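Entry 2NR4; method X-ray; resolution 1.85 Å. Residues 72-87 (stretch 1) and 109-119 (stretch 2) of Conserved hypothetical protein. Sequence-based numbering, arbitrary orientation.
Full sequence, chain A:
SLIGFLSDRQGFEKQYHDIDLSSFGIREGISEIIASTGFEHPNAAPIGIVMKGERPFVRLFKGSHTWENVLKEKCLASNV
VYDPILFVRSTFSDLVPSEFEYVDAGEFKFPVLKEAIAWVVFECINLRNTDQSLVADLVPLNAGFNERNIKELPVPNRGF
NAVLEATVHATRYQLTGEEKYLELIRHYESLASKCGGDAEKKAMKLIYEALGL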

# COMPACT_ATOMS: atom_id res chain seq x y z
N LYS A 72 16.88 -0.78 26.64
CA LYS A 72 18.31 -0.74 26.90
C LYS A 72 19.08 0.31 26.11
O LYS A 72 19.94 1.01 26.67
CB LYS A 72 18.97 -2.08 26.61
CG LYS A 72 20.48 -2.05 26.93
CD LYS A 72 21.23 -3.16 26.24
CE LYS A 72 22.42 -3.58 27.08
NZ LYS A 72 22.95 -4.89 26.60
N GLU A 73 18.82 0.39 24.80
CA GLU A 73 19.65 1.14 23.88
C GLU A 73 19.09 2.49 23.47
O GLU A 73 19.84 3.34 23.00
CB GLU A 73 19.95 0.30 22.65
CG GLU A 73 20.77 -0.95 23.02
CD GLU A 73 21.00 -1.89 21.87
OE1 GLU A 73 20.60 -1.58 20.72
OE2 GLU A 73 21.61 -2.96 22.12
N LYS A 74 17.78 2.65 23.61
CA LYS A 74 17.05 3.90 23.20
C LYS A 74 17.33 4.36 21.77
O LYS A 74 17.49 5.58 21.47
CB LYS A 74 17.23 5.03 24.22
CG LYS A 74 16.69 4.69 25.62
CD LYS A 74 17.83 4.08 26.43
CE LYS A 74 17.57 4.13 27.92
NZ LYS A 74 18.64 3.34 28.62
N CYS A 75 17.35 3.39 20.88
CA CYS A 75 17.58 3.64 19.46
C CYS A 75 16.84 2.59 18.65
O CYS A 75 16.74 1.41 19.05
CB CYS A 75 19.07 3.58 19.12
SG CYS A 75 19.59 4.05 17.44
N LEU A 76 16.30 3.04 17.52
CA LEU A 76 15.49 2.17 16.62
C LEU A 76 15.52 2.79 15.25
O LEU A 76 15.51 4.03 15.14
CB LEU A 76 14.07 2.05 17.20
CG LEU A 76 12.85 1.56 16.41
CD1 LEU A 76 11.76 1.26 17.43
CD2 LEU A 76 12.35 2.58 15.34
N ALA A 77 15.54 1.98 14.19
CA ALA A 77 15.52 2.53 12.84
C ALA A 77 14.25 2.05 12.11
O ALA A 77 13.87 0.89 12.24
CB ALA A 77 16.73 2.07 12.07
N SER A 78 13.58 2.96 11.41
CA SER A 78 12.57 2.53 10.47
C SER A 78 13.21 1.97 9.20
O SER A 78 14.24 2.48 8.73
CB SER A 78 11.70 3.76 10.08
OG SER A 78 12.49 4.81 9.53
N ASN A 79 12.58 0.97 8.62
CA ASN A 79 12.93 0.43 7.29
C ASN A 79 11.66 0.28 6.45
O ASN A 79 10.78 -0.54 6.79
CB ASN A 79 13.56 -0.95 7.41
CG ASN A 79 14.86 -0.91 8.23
OD1 ASN A 79 15.94 -0.71 7.68
ND2 ASN A 79 14.74 -1.03 9.55
N VAL A 80 11.61 1.01 5.35
CA VAL A 80 10.47 0.90 4.41
C VAL A 80 10.68 -0.32 3.54
O VAL A 80 11.72 -0.45 2.88
CB VAL A 80 10.26 2.18 3.54
CG1 VAL A 80 9.16 1.91 2.48
CG2 VAL A 80 9.92 3.40 4.43
N VAL A 81 9.70 -1.21 3.57
CA VAL A 81 9.78 -2.49 2.87
C VAL A 81 8.46 -2.67 2.09
O VAL A 81 7.37 -2.54 2.67
CB VAL A 81 10.01 -3.59 3.93
CG1 VAL A 81 9.58 -5.00 3.43
CG2 VAL A 81 11.48 -3.52 4.51
N TYR A 82 8.56 -2.98 0.79
CA TYR A 82 7.37 -3.29 -0.04
C TYR A 82 7.24 -4.80 -0.28
O TYR A 82 6.28 -5.24 -0.87
CB TYR A 82 7.46 -2.60 -1.41
CG TYR A 82 7.57 -1.09 -1.36
CD1 TYR A 82 6.88 -0.36 -0.41
CD2 TYR A 82 8.32 -0.41 -2.30
CE1 TYR A 82 6.96 1.04 -0.38
CE2 TYR A 82 8.42 0.97 -2.27
CZ TYR A 82 7.74 1.69 -1.31
OH TYR A 82 7.85 3.06 -1.27
N ASP A 83 8.20 -5.57 0.23
CA ASP A 83 8.22 -7.01 0.05
C ASP A 83 7.42 -7.73 1.15
O ASP A 83 7.79 -7.67 2.32
CB ASP A 83 9.68 -7.46 0.06
CG ASP A 83 9.84 -8.94 -0.11
OD1 ASP A 83 8.89 -9.67 -0.58
OD2 ASP A 83 10.97 -9.37 0.21
N PRO A 84 6.32 -8.42 0.78
CA PRO A 84 5.48 -9.01 1.83
C PRO A 84 6.20 -10.20 2.50
O PRO A 84 5.91 -10.50 3.64
CB PRO A 84 4.25 -9.49 1.04
CG PRO A 84 4.83 -9.79 -0.33
CD PRO A 84 5.78 -8.67 -0.56
N ILE A 85 7.10 -10.86 1.77
CA ILE A 85 7.94 -11.94 2.36
C ILE A 85 8.74 -11.46 3.57
O ILE A 85 8.72 -12.07 4.64
CB ILE A 85 8.83 -12.64 1.31
CG1 ILE A 85 7.95 -13.43 0.30
CG2 ILE A 85 9.79 -13.63 2.03
CD1 ILE A 85 8.70 -13.92 -0.95
N LEU A 86 9.44 -10.34 3.42
CA LEU A 86 10.21 -9.75 4.53
C LEU A 86 9.34 -9.33 5.71
O LEU A 86 9.69 -9.56 6.89
CB LEU A 86 11.09 -8.62 4.01
CG LEU A 86 12.42 -8.20 4.61
CD1 LEU A 86 13.31 -9.42 5.01
CD2 LEU A 86 13.11 -7.34 3.58
N PHE A 87 8.17 -8.76 5.44
CA PHE A 87 7.23 -8.53 6.52
C PHE A 87 6.87 -9.74 7.34
O PHE A 87 6.78 -9.68 8.57
CB PHE A 87 5.90 -7.92 5.98
CG PHE A 87 5.78 -6.47 6.22
CD1 PHE A 87 5.27 -6.00 7.42
CD2 PHE A 87 6.17 -5.57 5.25
CE1 PHE A 87 5.16 -4.66 7.65
CE2 PHE A 87 6.06 -4.23 5.48
CZ PHE A 87 5.56 -3.79 6.70
N LYS A 109 27.73 2.46 15.23
CA LYS A 109 27.01 2.11 14.04
C LYS A 109 25.65 1.64 14.51
O LYS A 109 25.45 1.48 15.71
CB LYS A 109 27.76 0.99 13.31
CG LYS A 109 28.57 1.44 12.10
CD LYS A 109 29.60 2.49 12.44
CE LYS A 109 30.34 2.96 11.19
NZ LYS A 109 31.18 4.17 11.49
N PHE A 110 24.72 1.45 13.59
CA PHE A 110 23.41 0.87 13.94
C PHE A 110 22.83 0.05 12.76
O PHE A 110 22.96 0.46 11.61
CB PHE A 110 22.46 2.01 14.40
CG PHE A 110 21.26 1.51 15.16
CD1 PHE A 110 21.38 1.13 16.50
CD2 PHE A 110 20.04 1.36 14.52
CE1 PHE A 110 20.31 0.64 17.20
CE2 PHE A 110 18.95 0.86 15.21
CZ PHE A 110 19.07 0.51 16.53
N PRO A 111 22.21 -1.10 13.04
CA PRO A 111 21.75 -1.98 11.97
C PRO A 111 20.47 -1.45 11.27
O PRO A 111 19.51 -1.06 11.95
CB PRO A 111 21.38 -3.25 12.73
CG PRO A 111 20.99 -2.80 14.08
CD PRO A 111 21.93 -1.68 14.37
N VAL A 112 20.49 -1.47 9.94
CA VAL A 112 19.27 -1.26 9.12
C VAL A 112 19.18 -2.44 8.16
O VAL A 112 20.17 -3.16 8.00
CB VAL A 112 19.29 0.09 8.39
CG1 VAL A 112 19.30 1.26 9.39
CG2 VAL A 112 20.46 0.21 7.39
N LEU A 113 18.02 -2.67 7.55
CA LEU A 113 17.90 -3.75 6.57
C LEU A 113 18.59 -3.41 5.25
O LEU A 113 18.43 -2.31 4.72
CB LEU A 113 16.44 -4.11 6.31
CG LEU A 113 15.69 -4.61 7.55
CD1 LEU A 113 14.21 -4.85 7.18
CD2 LEU A 113 16.31 -5.89 8.06
N LYS A 114 19.34 -4.37 4.72
CA LYS A 114 19.98 -4.19 3.41
C LYS A 114 18.95 -4.01 2.30
O LYS A 114 19.22 -3.31 1.33
CB LYS A 114 20.85 -5.39 3.09
CG LYS A 114 22.12 -5.41 3.92
CD LYS A 114 22.85 -6.74 3.72
CE LYS A 114 23.57 -6.76 2.42
NZ LYS A 114 24.86 -7.49 2.69
N GLU A 115 17.80 -4.65 2.49
CA GLU A 115 16.71 -4.60 1.52
C GLU A 115 15.71 -3.45 1.80
O GLU A 115 14.69 -3.35 1.13
CB GLU A 115 15.98 -5.94 1.47
CG GLU A 115 16.82 -7.09 0.85
CD GLU A 115 17.42 -6.78 -0.53
OE1 GLU A 115 16.75 -6.12 -1.38
OE2 GLU A 115 18.57 -7.20 -0.78
N ALA A 116 16.02 -2.58 2.75
CA ALA A 116 15.20 -1.38 2.96
C ALA A 116 15.18 -0.45 1.74
O ALA A 116 16.20 -0.20 1.09
CB ALA A 116 15.66 -0.61 4.18
N ILE A 117 14.00 0.07 1.43
CA ILE A 117 13.89 1.11 0.42
C ILE A 117 14.50 2.41 0.94
O ILE A 117 15.28 3.06 0.25
CB ILE A 117 12.39 1.32 0.04
CG1 ILE A 117 11.71 -0.01 -0.40
CG2 ILE A 117 12.26 2.43 -0.99
CD1 ILE A 117 12.24 -0.58 -1.66
N ALA A 118 14.10 2.79 2.14
CA ALA A 118 14.59 3.96 2.84
C ALA A 118 14.65 3.65 4.34
O ALA A 118 13.76 2.93 4.89
CB ALA A 118 13.65 5.16 2.57
N TRP A 119 15.66 4.19 5.03
CA TRP A 119 15.80 3.96 6.49
C TRP A 119 16.01 5.27 7.23
O TRP A 119 16.55 6.25 6.64
CB TRP A 119 16.92 2.92 6.80
CG TRP A 119 18.24 3.28 6.19
CD1 TRP A 119 18.75 2.82 5.00
CD2 TRP A 119 19.21 4.21 6.71
NE1 TRP A 119 20.00 3.41 4.76
CE2 TRP A 119 20.29 4.26 5.79
CE3 TRP A 119 19.28 4.99 7.88
CZ2 TRP A 119 21.42 5.07 6.00
CZ3 TRP A 119 20.39 5.80 8.08
CH2 TRP A 119 21.44 5.85 7.13
O HOH W 1 12.28 4.69 6.83

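Strands that run side by side need not share a hydrogen-bond ladder; side chains can fill the gap and leave the backbone pairing to a short segment nearby. The contact between residues 72-87 and 109-119 illustrates the principle. The strand that begins at C75 and strand 110-113 point nearly the same way, 15° apart, yet their axes come no closer than 7.1 Å, a gap occupied by side chains. C75 and A77 both direct their CA-to-CB bonds toward the second stretch. The sulfur of C75 sits over one face of the F110 ring, SG lying 3.5 Å from the ring centroid and only 12° off its normal, so that a polarizable atom meets the aromatic pi cloud. A77 touches both F110 and V112, its CB lying 3.8 Å from V112 CG1. Further along, V81 CG2 meets L113 CD1 at 4.0 Å, and I117 lays its CG1 over a face of the Y82 ring, 4.2 Å from the centroid, in a CH-pi contact.

Backbone pairing begins where N79 faces W119 in an antiparallel bridge, as a non-hydrogen-bonded pair with CA atoms 4.6 Å apart. The two conventional backbone bonds lie just past it, both on V80: its N donates to A118 O at 2.9 Å, almost linearly, and its O accepts from I117 N at 2.8 Å. Closer to the bridge, W119 CA approaches S78 O at 3.1 Å, a CA-H...O contact.

Side chains and solvent complete the polar edge. N79 OD1 accepts from L113 N at 2.9 Å, tying the bridge residue to the start of the type I turn L113-A116, which is closed by A116 N donating to L113 O. Water 1 accepts from S78 OG at 2.7 Å and donates to A118 O at 3.0 Å, linking the stretches. Thus A118 O serves both V80 N and the water, whereas A118 N is buried without a partner in the model.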